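Local structure of tRNA (adenine(22)-N(1))-methyltransferase (Bacillus subtilis, 6Q56) at residues E15-G20 and H41-A46; I83-A88 and K111-E116; E143-E148 and N187-K192; A165-I170 and V178-A183; S203-I208 and K222-R227. The protein catalyses the S-adenosyl-L-methionine-dependent methylation of adenosine 22 in tRNA at N1, giving N1-methyladenosine. The protein carries 2 engineered substitutions. All blocks are in the same frame, centred on the assembly; numbering follows the deposited sequence.

Contact 1: E15-G20 and H41-A46; sequences EYIPNG and HKASGA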
# COMPACT_ATOMS: atom_id res chain seq x y z
N GLU A 15 4.24 9.67 8.35
CA GLU A 15 4.60 9.35 9.72
C GLU A 15 5.47 8.11 9.88
O GLU A 15 6.10 7.93 10.91
CB GLU A 15 3.36 9.20 10.59
CG GLU A 15 2.47 10.43 10.65
CD GLU A 15 3.20 11.69 11.07
OE1 GLU A 15 4.15 11.59 11.88
OE2 GLU A 15 2.83 12.77 10.60
N TYR A 16 5.49 7.24 8.88
CA TYR A 16 6.29 6.03 8.96
C TYR A 16 7.65 6.17 8.33
O TYR A 16 8.41 5.22 8.27
CB TYR A 16 5.55 4.85 8.34
CG TYR A 16 4.38 4.40 9.15
CD1 TYR A 16 4.53 3.52 10.21
CD2 TYR A 16 3.11 4.88 8.88
CE1 TYR A 16 3.46 3.12 10.96
CE2 TYR A 16 2.03 4.48 9.63
CZ TYR A 16 2.21 3.61 10.67
OH TYR A 16 1.13 3.22 11.41
N ILE A 17 7.96 7.37 7.86
CA ILE A 17 9.25 7.61 7.26
C ILE A 17 10.27 7.65 8.38
O ILE A 17 10.15 8.44 9.31
CB ILE A 17 9.29 8.94 6.50
CG1 ILE A 17 8.34 8.89 5.32
CG2 ILE A 17 10.70 9.23 6.03
CD1 ILE A 17 8.15 10.22 4.66
N PRO A 18 11.28 6.79 8.33
CA PRO A 18 12.28 6.80 9.40
C PRO A 18 13.02 8.12 9.41
O PRO A 18 13.32 8.66 8.36
CB PRO A 18 13.21 5.65 9.01
CG PRO A 18 12.50 4.88 7.96
CD PRO A 18 11.65 5.88 7.25
N ASN A 19 13.32 8.65 10.59
CA ASN A 19 14.03 9.92 10.67
C ASN A 19 15.33 9.89 9.89
O ASN A 19 15.99 8.87 9.80
CB ASN A 19 14.31 10.27 12.12
CG ASN A 19 13.11 10.08 13.01
OD1 ASN A 19 11.98 10.06 12.54
ND2 ASN A 19 13.35 9.94 14.30
N GLY A 20 15.69 11.04 9.33
CA GLY A 20 16.91 11.19 8.56
C GLY A 20 16.97 10.28 7.36
O GLY A 20 18.00 10.17 6.70
N HIS A 41 11.89 17.89 7.92
CA HIS A 41 13.07 17.14 8.34
C HIS A 41 12.81 15.69 8.67
O HIS A 41 13.61 15.04 9.33
CB HIS A 41 13.72 17.87 9.51
CG HIS A 41 13.74 19.35 9.33
ND1 HIS A 41 12.95 20.19 10.08
CD2 HIS A 41 14.40 20.14 8.46
CE1 HIS A 41 13.14 21.44 9.69
NE2 HIS A 41 14.02 21.43 8.71
N LYS A 42 11.70 15.16 8.18
CA LYS A 42 11.37 13.77 8.40
C LYS A 42 12.28 12.95 7.52
O LYS A 42 12.66 11.84 7.86
CB LYS A 42 9.92 13.50 8.03
CG LYS A 42 8.91 14.15 8.97
CD LYS A 42 7.53 13.54 8.80
CE LYS A 42 7.58 12.03 8.98
NZ LYS A 42 8.12 11.61 10.30
N ALA A 43 12.64 13.52 6.38
CA ALA A 43 13.53 12.86 5.44
C ALA A 43 14.72 13.76 5.17
O ALA A 43 14.59 14.98 5.17
CB ALA A 43 12.81 12.55 4.14
N SER A 44 15.88 13.17 4.97
CA SER A 44 17.10 13.94 4.72
C SER A 44 17.16 14.35 3.27
O SER A 44 17.62 15.43 2.94
CB SER A 44 18.33 13.12 5.09
OG SER A 44 18.36 11.90 4.39
N GLY A 45 16.69 13.46 2.42
CA GLY A 45 16.67 13.69 0.99
C GLY A 45 15.55 12.86 0.40
O GLY A 45 15.00 12.00 1.08
N ALA A 46 15.21 13.11 -0.85
CA ALA A 46 14.14 12.37 -1.46
C ALA A 46 14.22 12.29 -2.96
O ALA A 46 14.84 13.12 -3.61
CB ALA A 46 12.81 12.97 -1.05
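Lys-42 folds back over the chain of 15-20, and Ser-44 reaches Gly-20 a little further on. The lysine side chain is bent at its last two torsions (chi3 54°, chi4 58°), which curls its end in against residues 15-17. CE lies 4.1 Å from Glu-15 CA, and NZ stops 4.3 Å from Glu-15 OE1: opposite charges near each other, but too far apart for a salt bridge. Glu-15 has a closer partner in Gln-11, bound through OE2. Ile-17 sets CG2 against residues 42-43, 3.7 Å from Lys-42 O and 4.4 Å from Ala-43 CB; Met-23 and Ala-37 also touch the Ile-17 side chain. The polar fastening is at Ser-44, whose OG donates to Gly-20 O at 2.9 Å and approaches from well above the carbonyl plane, 61° out of it. The same OG has a weak bond to Ala-21 O. An alanine in place of Ser-44 would probably leave Gly-20 O without this donor, lose the weak bond as well, and tie the turn into strand 21-26 less firmly. The segments bring the starts of strands 21-26 and 43-50 side by side, joined through helix 32-39: the first beta-alpha-beta crossover of a Rossmann-like methyltransferase fold.

Contact 2: I83-A88 and K111-E116; sequences IKKGEA and KLTGKE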
# COMPACT_ATOMS: atom_id res chain seq x y z
N ILE A 83 14.99 4.76 -9.05
CA ILE A 83 15.96 4.72 -7.96
C ILE A 83 17.13 3.79 -8.20
O ILE A 83 17.06 2.85 -8.98
CB ILE A 83 15.30 4.34 -6.63
CG1 ILE A 83 14.89 2.87 -6.63
CG2 ILE A 83 14.10 5.23 -6.37
CD1 ILE A 83 14.57 2.35 -5.26
N LYS A 84 18.22 4.07 -7.50
CA LYS A 84 19.41 3.26 -7.58
C LYS A 84 19.52 2.43 -6.31
O LYS A 84 19.29 2.93 -5.21
CB LYS A 84 20.65 4.13 -7.75
CG LYS A 84 20.69 4.90 -9.05
CD LYS A 84 21.64 6.07 -8.97
CE LYS A 84 21.49 6.97 -10.18
NZ LYS A 84 22.03 6.36 -11.42
N LYS A 85 19.86 1.17 -6.48
CA LYS A 85 20.03 0.25 -5.37
C LYS A 85 20.77 0.94 -4.24
O LYS A 85 21.81 1.54 -4.45
CB LYS A 85 20.85 -0.95 -5.83
CG LYS A 85 20.63 -2.22 -5.06
CD LYS A 85 21.21 -3.39 -5.84
CE LYS A 85 20.53 -4.70 -5.51
NZ LYS A 85 20.99 -5.79 -6.42
N GLY A 86 20.22 0.85 -3.04
CA GLY A 86 20.84 1.44 -1.87
C GLY A 86 20.84 2.95 -1.85
O GLY A 86 21.60 3.56 -1.11
N GLU A 87 19.97 3.55 -2.64
CA GLU A 87 19.88 4.99 -2.68
C GLU A 87 18.92 5.50 -1.62
O GLU A 87 19.20 6.47 -0.93
CB GLU A 87 19.43 5.45 -4.06
CG GLU A 87 19.48 6.94 -4.25
CD GLU A 87 19.39 7.34 -5.70
OE1 GLU A 87 18.79 6.59 -6.48
OE2 GLU A 87 19.90 8.42 -6.04
N ALA A 88 17.78 4.83 -1.49
CA ALA A 88 16.78 5.24 -0.52
C ALA A 88 16.68 4.28 0.66
O ALA A 88 16.91 3.09 0.54
CB ALA A 88 15.43 5.37 -1.20
N LYS A 111 16.30 -3.32 -7.36
CA LYS A 111 16.73 -2.05 -6.81
C LYS A 111 16.66 -2.05 -5.30
O LYS A 111 17.07 -1.09 -4.65
CB LYS A 111 15.85 -0.93 -7.34
CG LYS A 111 15.85 -0.80 -8.85
CD LYS A 111 17.18 -0.31 -9.35
CE LYS A 111 17.21 -0.19 -10.86
NZ LYS A 111 16.39 0.96 -11.33
N LEU A 112 16.14 -3.12 -4.73
CA LEU A 112 16.00 -3.21 -3.29
C LEU A 112 17.06 -4.06 -2.63
O LEU A 112 17.43 -5.11 -3.12
CB LEU A 112 14.64 -3.80 -2.94
CG LEU A 112 13.44 -3.07 -3.53
CD1 LEU A 112 12.16 -3.85 -3.30
CD2 LEU A 112 13.35 -1.68 -2.94
N THR A 113 17.53 -3.59 -1.48
CA THR A 113 18.51 -4.31 -0.71
C THR A 113 17.74 -5.19 0.25
O THR A 113 18.20 -6.26 0.63
CB THR A 113 19.38 -3.36 0.12
OG1 THR A 113 18.59 -2.79 1.17
CG2 THR A 113 19.92 -2.25 -0.74
N GLY A 114 16.56 -4.72 0.64
CA GLY A 114 15.71 -5.44 1.56
C GLY A 114 15.53 -4.73 2.88
O GLY A 114 14.58 -4.96 3.60
N LYS A 115 16.47 -3.84 3.18
CA LYS A 115 16.44 -3.11 4.44
C LYS A 115 15.63 -1.83 4.37
O LYS A 115 15.34 -1.22 5.39
CB LYS A 115 17.86 -2.79 4.87
CG LYS A 115 18.71 -4.03 5.04
CD LYS A 115 18.09 -4.96 6.05
CE LYS A 115 18.93 -6.21 6.23
NZ LYS A 115 19.13 -6.90 4.93
N GLU A 116 15.27 -1.42 3.17
CA GLU A 116 14.49 -0.21 3.00
C GLU A 116 13.13 -0.42 3.63
O GLU A 116 12.55 -1.49 3.50
CB GLU A 116 14.29 0.12 1.53
CG GLU A 116 15.56 0.17 0.70
CD GLU A 116 15.83 -1.12 -0.02
OE1 GLU A 116 15.13 -2.12 0.23
OE2 GLU A 116 16.75 -1.14 -0.86
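Lys-111 runs past Ile-83 in the opposite sense, and its side chain is in contact nearly all the way along. CB starts against the apolar end of the isoleucine, 4.0 Å from Ile-83 CG1, with Ile-83 CD1 scarcely further off. CG then comes beside Ile-83 O, and the bend at chi2 (-69°) sets CD 3.2 Å from that same oxygen. CE follows at 3.6 Å from Ile-83 O. A second bend, chi4 72°, turns NZ back to it, so that NZ donates to Ile-83 O at 3.1 Å, nearly in line with the carbonyl. Leu-80 O takes a further bond from NZ, and the ammonium therefore ties down two carbonyls of the chain before strand 90-96. The two segments lead into strands 90-96 and 117-122, parallel neighbours linked through helix 98-107 in a beta-alpha-beta crossover of the Rossmann-like sheet. At the type II turn of 84-87, Lys-85 CA points its hydrogen at Lys-111 O, 3.3 Å away, and Thr-113 CG2 lies 3.9 Å from Gly-86 N. Closer to the strands, Glu-116 CG presses on Ala-88 O at 3.2 Å. Its buried carboxylate is turned back into its own loop: OE2 accepts from Thr-113 N on the syn side at 2.6 Å, and OE1 takes Gly-114 N from above the carboxylate plane. Thr-113 OG1 in turn accepts from Lys-115 N, an ST turn.

Contact 3: E143-E148 and N187-K192; sequences EVILEE and NAVFLK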
# COMPACT_ATOMS: atom_id res chain seq x y z
N GLU A 143 0.18 -1.57 10.33
CA GLU A 143 -0.88 -1.33 9.37
C GLU A 143 -1.86 -0.37 9.98
O GLU A 143 -2.10 -0.39 11.18
CB GLU A 143 -1.65 -2.60 9.08
CG GLU A 143 -0.93 -3.69 8.33
CD GLU A 143 -1.82 -4.90 8.12
OE1 GLU A 143 -2.45 -5.35 9.09
OE2 GLU A 143 -1.90 -5.38 6.98
N VAL A 144 -2.46 0.46 9.15
CA VAL A 144 -3.47 1.37 9.60
C VAL A 144 -4.55 1.42 8.54
O VAL A 144 -4.28 1.32 7.36
CB VAL A 144 -2.94 2.80 9.85
CG1 VAL A 144 -2.28 3.36 8.62
CG2 VAL A 144 -4.07 3.72 10.26
N ILE A 145 -5.79 1.56 8.97
CA ILE A 145 -6.89 1.69 8.05
C ILE A 145 -7.72 2.83 8.57
O ILE A 145 -8.17 2.83 9.70
CB ILE A 145 -7.76 0.43 7.89
CG1 ILE A 145 -8.77 0.68 6.78
CG2 ILE A 145 -8.47 0.10 9.19
CD1 ILE A 145 -9.53 -0.54 6.31
N LEU A 146 -7.90 3.82 7.71
CA LEU A 146 -8.66 5.00 8.07
C LEU A 146 -9.52 5.39 6.91
O LEU A 146 -9.40 4.85 5.82
CB LEU A 146 -7.69 6.14 8.37
CG LEU A 146 -6.67 5.85 9.46
CD1 LEU A 146 -5.47 6.78 9.36
CD2 LEU A 146 -7.31 5.95 10.83
N GLU A 147 -10.41 6.35 7.12
CA GLU A 147 -11.23 6.82 6.03
C GLU A 147 -11.05 8.33 5.90
O GLU A 147 -10.76 9.02 6.87
CB GLU A 147 -12.70 6.42 6.20
CG GLU A 147 -13.55 7.32 7.07
CD GLU A 147 -14.96 6.79 7.21
OE1 GLU A 147 -15.35 5.91 6.42
OE2 GLU A 147 -15.68 7.25 8.13
N GLU A 148 -11.20 8.81 4.68
CA GLU A 148 -11.07 10.21 4.39
C GLU A 148 -12.03 10.56 3.27
O GLU A 148 -12.01 9.95 2.22
CB GLU A 148 -9.65 10.55 3.96
CG GLU A 148 -9.42 12.03 3.71
CD GLU A 148 -7.96 12.39 3.56
OE1 GLU A 148 -7.13 11.47 3.39
OE2 GLU A 148 -7.63 13.58 3.61
N ASN A 187 -11.05 -1.94 14.03
CA ASN A 187 -11.65 -0.63 14.23
C ASN A 187 -12.89 -0.45 13.36
O ASN A 187 -13.18 -1.27 12.51
CB ASN A 187 -10.63 0.49 14.04
CG ASN A 187 -10.20 0.66 12.61
OD1 ASN A 187 -10.90 0.28 11.69
ND2 ASN A 187 -9.04 1.27 12.42
N ALA A 188 -13.63 0.62 13.62
CA ALA A 188 -14.86 0.89 12.89
C ALA A 188 -14.72 0.84 11.38
O ALA A 188 -15.53 0.24 10.70
CB ALA A 188 -15.44 2.22 13.32
N VAL A 189 -13.71 1.51 10.86
CA VAL A 189 -13.49 1.56 9.43
C VAL A 189 -13.28 0.16 8.88
O VAL A 189 -13.82 -0.21 7.85
CB VAL A 189 -12.29 2.45 9.08
CG1 VAL A 189 -12.06 2.48 7.59
CG2 VAL A 189 -12.52 3.85 9.60
N PHE A 190 -12.48 -0.61 9.61
CA PHE A 190 -12.16 -1.98 9.26
C PHE A 190 -13.40 -2.86 9.19
O PHE A 190 -13.64 -3.53 8.19
CB PHE A 190 -11.16 -2.56 10.26
CG PHE A 190 -10.88 -4.01 10.06
CD1 PHE A 190 -9.86 -4.43 9.24
CD2 PHE A 190 -11.64 -4.97 10.71
CE1 PHE A 190 -9.59 -5.77 9.06
CE2 PHE A 190 -11.38 -6.31 10.54
CZ PHE A 190 -10.36 -6.71 9.71
N LEU A 191 -14.19 -2.85 10.25
CA LEU A 191 -15.41 -3.65 10.31
C LEU A 191 -16.36 -3.26 9.19
O LEU A 191 -16.89 -4.11 8.50
CB LEU A 191 -16.10 -3.48 11.66
CG LEU A 191 -15.44 -4.18 12.84
CD1 LEU A 191 -16.15 -3.80 14.12
CD2 LEU A 191 -15.43 -5.68 12.65
N LYS A 192 -16.57 -1.96 9.03
CA LYS A 192 -17.45 -1.45 8.00
C LYS A 192 -17.01 -1.90 6.62
O LYS A 192 -17.82 -2.33 5.82
CB LYS A 192 -17.52 0.08 8.08
CG LYS A 192 -18.28 0.73 6.95
CD LYS A 192 -18.77 2.11 7.33
CE LYS A 192 -17.63 3.05 7.65
NZ LYS A 192 -18.05 4.47 7.64
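The amide of Asn-187 is the flat group that meets Ile-145, and both of its polar atoms are in use. Ile-145 CG2 lies beyond its outer end, 3.5 Å from both OD1 and ND2. ND2 donates to Ile-145 O at 3.3 Å; the approach is in the carbonyl plane, with the oxygen tilted 19° from the amide plane. OD1 turns the other way and caps the helix, accepting from Phe-190 N at 2.8 Å almost straight in line with its C=O. The ring of Phe-190 meets Trp-194 with the planes at about 60°, and it is the phenylalanine CB that touches Ile-145 CG2. The axes of the short strand and helix segments cross at 82°, and Val-189 fills the middle, its CG1 3.8 Å from Ile-145 CG1. At the outer end, the side chains of Glu-147 and Lys-192 cross at about a right angle, with a salt bridge from Lys-192 NZ to Glu-147 OE1 at 3.3 Å, its hydrogen bond weak. An alanine in place of Asn-187 would probably leave Ile-145 O and Phe-190 N without these partners and loosen the start of the helix against the strand. Strand 139-148 is an edge strand of the sheet. One amide thus serves two backbones, capping helix 188-210 and occupying a carbonyl of the edge strand, while the charged pair adds a long, weakly hydrogen-bonded tie.

Contact 4: A165-I170 and V178-A183; sequences AAYDGI and VGPFLA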
# COMPACT_ATOMS: atom_id res chain seq x y z
N ALA A 165 5.81 -13.48 11.83
CA ALA A 165 5.58 -12.78 13.08
C ALA A 165 4.26 -12.03 13.16
O ALA A 165 3.47 -12.25 14.07
CB ALA A 165 6.72 -11.82 13.36
N ALA A 166 4.03 -11.14 12.21
CA ALA A 166 2.82 -10.33 12.19
C ALA A 166 1.56 -11.17 12.06
O ALA A 166 0.47 -10.74 12.43
CB ALA A 166 2.88 -9.31 11.07
N TYR A 167 1.70 -12.38 11.53
CA TYR A 167 0.57 -13.27 11.33
C TYR A 167 0.33 -14.25 12.45
O TYR A 167 -0.50 -15.13 12.35
CB TYR A 167 0.73 -14.01 10.01
CG TYR A 167 0.64 -13.10 8.83
CD1 TYR A 167 -0.58 -12.69 8.34
CD2 TYR A 167 1.78 -12.62 8.22
CE1 TYR A 167 -0.66 -11.85 7.26
CE2 TYR A 167 1.70 -11.78 7.14
CZ TYR A 167 0.48 -11.40 6.67
OH TYR A 167 0.39 -10.57 5.60
N ASP A 168 1.07 -14.11 13.54
CA ASP A 168 0.88 -14.99 14.66
C ASP A 168 -0.54 -14.85 15.17
O ASP A 168 -0.99 -13.76 15.47
CB ASP A 168 1.86 -14.65 15.79
CG ASP A 168 1.58 -15.41 17.05
OD1 ASP A 168 1.84 -16.62 17.09
OD2 ASP A 168 1.10 -14.80 18.01
N GLY A 169 -1.26 -15.96 15.25
CA GLY A 169 -2.62 -15.94 15.74
C GLY A 169 -3.70 -15.83 14.69
O GLY A 169 -4.87 -15.93 15.01
N ILE A 170 -3.32 -15.63 13.43
CA ILE A 170 -4.29 -15.52 12.36
C ILE A 170 -3.83 -16.29 11.13
O ILE A 170 -2.64 -16.45 10.92
CB ILE A 170 -4.54 -14.05 11.97
CG1 ILE A 170 -5.74 -13.92 11.05
CG2 ILE A 170 -3.31 -13.46 11.30
CD1 ILE A 170 -6.26 -12.51 10.89
N VAL A 178 -7.29 -9.16 4.82
CA VAL A 178 -7.77 -8.03 5.58
C VAL A 178 -6.71 -7.29 6.37
O VAL A 178 -6.93 -6.16 6.79
CB VAL A 178 -8.90 -8.46 6.53
CG1 VAL A 178 -10.01 -9.13 5.75
CG2 VAL A 178 -8.38 -9.39 7.61
N GLY A 179 -5.56 -7.90 6.56
CA GLY A 179 -4.50 -7.26 7.31
C GLY A 179 -4.39 -7.86 8.70
O GLY A 179 -5.32 -7.80 9.49
N PRO A 180 -3.24 -8.45 9.00
CA PRO A 180 -3.04 -9.06 10.32
C PRO A 180 -3.18 -8.06 11.46
O PRO A 180 -3.84 -8.35 12.44
CB PRO A 180 -1.62 -9.61 10.25
CG PRO A 180 -0.97 -8.90 9.12
CD PRO A 180 -2.04 -8.53 8.16
N PHE A 181 -2.56 -6.90 11.33
CA PHE A 181 -2.64 -5.88 12.36
C PHE A 181 -4.04 -5.33 12.38
O PHE A 181 -4.64 -5.17 13.44
CB PHE A 181 -1.66 -4.75 12.09
CG PHE A 181 -0.23 -5.11 12.36
CD1 PHE A 181 0.29 -4.99 13.63
CD2 PHE A 181 0.59 -5.55 11.35
CE1 PHE A 181 1.61 -5.32 13.88
CE2 PHE A 181 1.90 -5.88 11.60
CZ PHE A 181 2.41 -5.77 12.87
N LEU A 182 -4.56 -5.03 11.20
CA LEU A 182 -5.90 -4.48 11.09
C LEU A 182 -6.91 -5.40 11.73
O LEU A 182 -7.82 -4.96 12.42
CB LEU A 182 -6.24 -4.24 9.62
CG LEU A 182 -5.28 -3.26 8.96
CD1 LEU A 182 -5.64 -3.01 7.51
CD2 LEU A 182 -5.22 -1.96 9.74
N ALA A 183 -6.75 -6.70 11.51
CA ALA A 183 -7.64 -7.70 12.06
C ALA A 183 -7.67 -7.66 13.58
O ALA A 183 -8.72 -7.77 14.18
CB ALA A 183 -7.26 -9.08 11.58
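A 3-10 turn at 165-167 runs into a type II turn from Tyr-167 to Ile-170 and lays this loop against the first turn of helix 180-185, the CA atoms of Tyr-167 and Pro-180 being 5.6 Å apart. Three residues of the loop touch Pro-180. Its CG stands over one face of the Tyr-167 ring, 3.9 Å from the centroid and 28° off the normal, a CH-pi contact in which Tyr-167 CE1 is the nearest ring atom at 3.5 Å. CB of the proline touches Ala-166 O at 3.2 Å. Ile-170 CG2 approaches the same CB more loosely at 4.3 Å. Away from the proline the packing goes on through two alanine methyls: Ala-166 CB meets Phe-181 CE2 obliquely at 3.6 Å, and Ile-170 CD1 reaches Ala-183 CB, also at 3.6 Å. CG1 anti to the backbone N (chi1 -169°) and CD1 anti in turn (chi2 166°) extend the isoleucine to Ala-183. Leu-140 and Arg-130 border Pro-180 beyond the two segments. Gly-179, at positive phi, ends helix 172-178 and is also the N-cap of helix 180-185; the chain breaks there between the two helices, with Pro-180 in the first turn, where a residue needs no N-H for helix bonding.

Contact 5: S203-I208 and K222-R227; sequences SIYEQI and KELADR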
# COMPACT_ATOMS: atom_id res chain seq x y z
N SER A 203 -24.20 -11.59 -1.83
CA SER A 203 -25.12 -11.24 -2.90
C SER A 203 -24.71 -11.90 -4.20
O SER A 203 -25.55 -12.31 -4.99
CB SER A 203 -25.19 -9.73 -3.07
OG SER A 203 -25.69 -9.11 -1.90
N ILE A 204 -23.42 -12.01 -4.44
CA ILE A 204 -22.96 -12.64 -5.65
C ILE A 204 -23.15 -14.15 -5.53
O ILE A 204 -23.45 -14.82 -6.51
CB ILE A 204 -21.49 -12.31 -5.94
CG1 ILE A 204 -21.33 -10.82 -6.19
CG2 ILE A 204 -21.01 -13.07 -7.16
CD1 ILE A 204 -19.91 -10.40 -6.47
N TYR A 205 -23.01 -14.65 -4.32
CA TYR A 205 -23.17 -16.08 -4.05
C TYR A 205 -24.59 -16.50 -4.34
O TYR A 205 -24.83 -17.47 -5.04
CB TYR A 205 -22.81 -16.39 -2.61
CG TYR A 205 -22.95 -17.83 -2.23
CD1 TYR A 205 -21.93 -18.74 -2.48
CD2 TYR A 205 -24.10 -18.30 -1.61
CE1 TYR A 205 -22.06 -20.06 -2.12
CE2 TYR A 205 -24.23 -19.62 -1.26
CZ TYR A 205 -23.20 -20.49 -1.51
OH TYR A 205 -23.35 -21.80 -1.15
N GLU A 206 -25.53 -15.76 -3.78
CA GLU A 206 -26.94 -16.04 -3.97
C GLU A 206 -27.33 -15.76 -5.41
O GLU A 206 -28.20 -16.40 -5.96
CB GLU A 206 -27.79 -15.20 -3.01
CG GLU A 206 -27.58 -15.56 -1.56
CD GLU A 206 -28.39 -14.70 -0.63
OE1 GLU A 206 -29.34 -14.07 -1.12
OE2 GLU A 206 -28.07 -14.64 0.57
N GLN A 207 -26.67 -14.78 -6.01
CA GLN A 207 -26.94 -14.41 -7.39
C GLN A 207 -26.53 -15.55 -8.31
O GLN A 207 -27.26 -15.91 -9.23
CB GLN A 207 -26.21 -13.12 -7.73
CG GLN A 207 -26.17 -12.74 -9.20
CD GLN A 207 -25.32 -11.51 -9.43
OE1 GLN A 207 -25.59 -10.45 -8.87
NE2 GLN A 207 -24.29 -11.65 -10.24
N ILE A 208 -25.36 -16.12 -8.06
CA ILE A 208 -24.88 -17.22 -8.88
C ILE A 208 -25.63 -18.50 -8.51
O ILE A 208 -25.74 -19.41 -9.31
CB ILE A 208 -23.37 -17.42 -8.71
CG1 ILE A 208 -22.62 -16.24 -9.33
CG2 ILE A 208 -22.92 -18.72 -9.36
CD1 ILE A 208 -21.12 -16.35 -9.24
N LYS A 222 -17.87 -21.91 -4.76
CA LYS A 222 -16.93 -22.44 -3.80
C LYS A 222 -15.99 -21.35 -3.30
O LYS A 222 -15.68 -21.28 -2.13
CB LYS A 222 -16.11 -23.59 -4.39
CG LYS A 222 -15.13 -24.18 -3.39
CD LYS A 222 -14.24 -25.26 -4.00
CE LYS A 222 -13.11 -25.62 -3.04
NZ LYS A 222 -12.26 -26.73 -3.54
N GLU A 223 -15.56 -20.50 -4.22
CA GLU A 223 -14.64 -19.42 -3.88
C GLU A 223 -15.33 -18.32 -3.10
O GLU A 223 -14.73 -17.72 -2.23
CB GLU A 223 -14.00 -18.87 -5.13
CG GLU A 223 -13.17 -19.90 -5.86
CD GLU A 223 -12.58 -19.37 -7.14
OE1 GLU A 223 -13.10 -18.36 -7.66
OE2 GLU A 223 -11.60 -19.95 -7.63
N LEU A 224 -16.58 -18.05 -3.42
CA LEU A 224 -17.33 -17.04 -2.71
C LEU A 224 -17.53 -17.51 -1.28
O LEU A 224 -17.37 -16.75 -0.34
CB LEU A 224 -18.67 -16.78 -3.39
CG LEU A 224 -18.56 -16.12 -4.76
CD1 LEU A 224 -19.88 -16.13 -5.49
CD2 LEU A 224 -18.05 -14.71 -4.59
N ALA A 225 -17.88 -18.79 -1.14
CA ALA A 225 -18.09 -19.39 0.16
C ALA A 225 -16.81 -19.28 0.99
O ALA A 225 -16.85 -18.86 2.12
CB ALA A 225 -18.52 -20.84 0.02
N ASP A 226 -15.69 -19.68 0.40
CA ASP A 226 -14.42 -19.62 1.10
C ASP A 226 -14.20 -18.19 1.57
O ASP A 226 -13.80 -17.95 2.70
CB ASP A 226 -13.28 -20.07 0.18
CG ASP A 226 -11.94 -20.12 0.90
OD1 ASP A 226 -11.79 -20.93 1.83
OD2 ASP A 226 -11.04 -19.35 0.53
N ARG A 227 -14.47 -17.23 0.68
CA ARG A 227 -14.31 -15.82 1.00
C ARG A 227 -15.25 -15.42 2.12
O ARG A 227 -14.85 -14.72 3.04
CB ARG A 227 -14.55 -14.97 -0.24
CG ARG A 227 -14.44 -13.47 0.00
CD ARG A 227 -13.07 -13.09 0.51
NE ARG A 227 -12.05 -13.16 -0.53
CZ ARG A 227 -11.72 -12.14 -1.33
NH1 ARG A 227 -12.34 -10.98 -1.22
NH2 ARG A 227 -10.78 -12.30 -2.24
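Leu-224 is the side chain that fills this contact, and its CD1 does most of the touching. That methyl lies 3.6 Å from Tyr-205 CA, 3.7 Å from Ile-204 CG2 and 4.0 Å from Ile-208 CD1, so it reaches right down to the backbone of the opposite helix. Thr-201, one turn earlier, also touches the leucine. Thr-201, Ile-204, Tyr-205 and Ile-208 thus form the four-sided hole into which Leu-224 fits as a knob, in the manner of knobs-into-holes packing, as in an antiparallel coiled coil. The short helical segments run antiparallel, at 153°, with their axes 9.5 Å apart at the closest. Away from that methyl the fit is slacker. Tyr-205 has CG anti to the backbone N (chi1 180°), and its ring comes to Leu-224 edge on: Leu-224 CB lies near the ring plane, 3.9 Å from Tyr-205 CD1. Ala-225 CB comes obliquely to Tyr-205 CE1 at 4.2 Å. The touching residues are all partly exposed, while Glu-206, Gln-207, Glu-223 and Asp-226 are exposed and do not touch the other segment. Leu-221 also packs on Tyr-205 and Ile-208 and extends the apolar seam along helix 215-234. With aliphatic and aromatic carbon doing all the work across these segments, the pairing rests on shape and burial of apolar surface.

The contacts follow in order along the chain, except that contact 4 falls within the span between the two segments of contact 3. Contacts 1 and 2, centres 15 Å apart, lie where chain enters the parallel strands of the seven-stranded sheet; in this fold the cofactor usually binds at the other ends of those strands. Contact 3 sits at edge strand 139-148, which pairs antiparallel with 151-159, and Glu-143 ties it to contact 4 through OE1 to Leu-182 N at 3.0 Å. Helix 188-210 carries the chain from contact 3 to contact 5, centres 24 Å apart. Contact 5, its centre about 44 Å from that of contact 1, closes a helical hairpin projecting from the methyltransferase core.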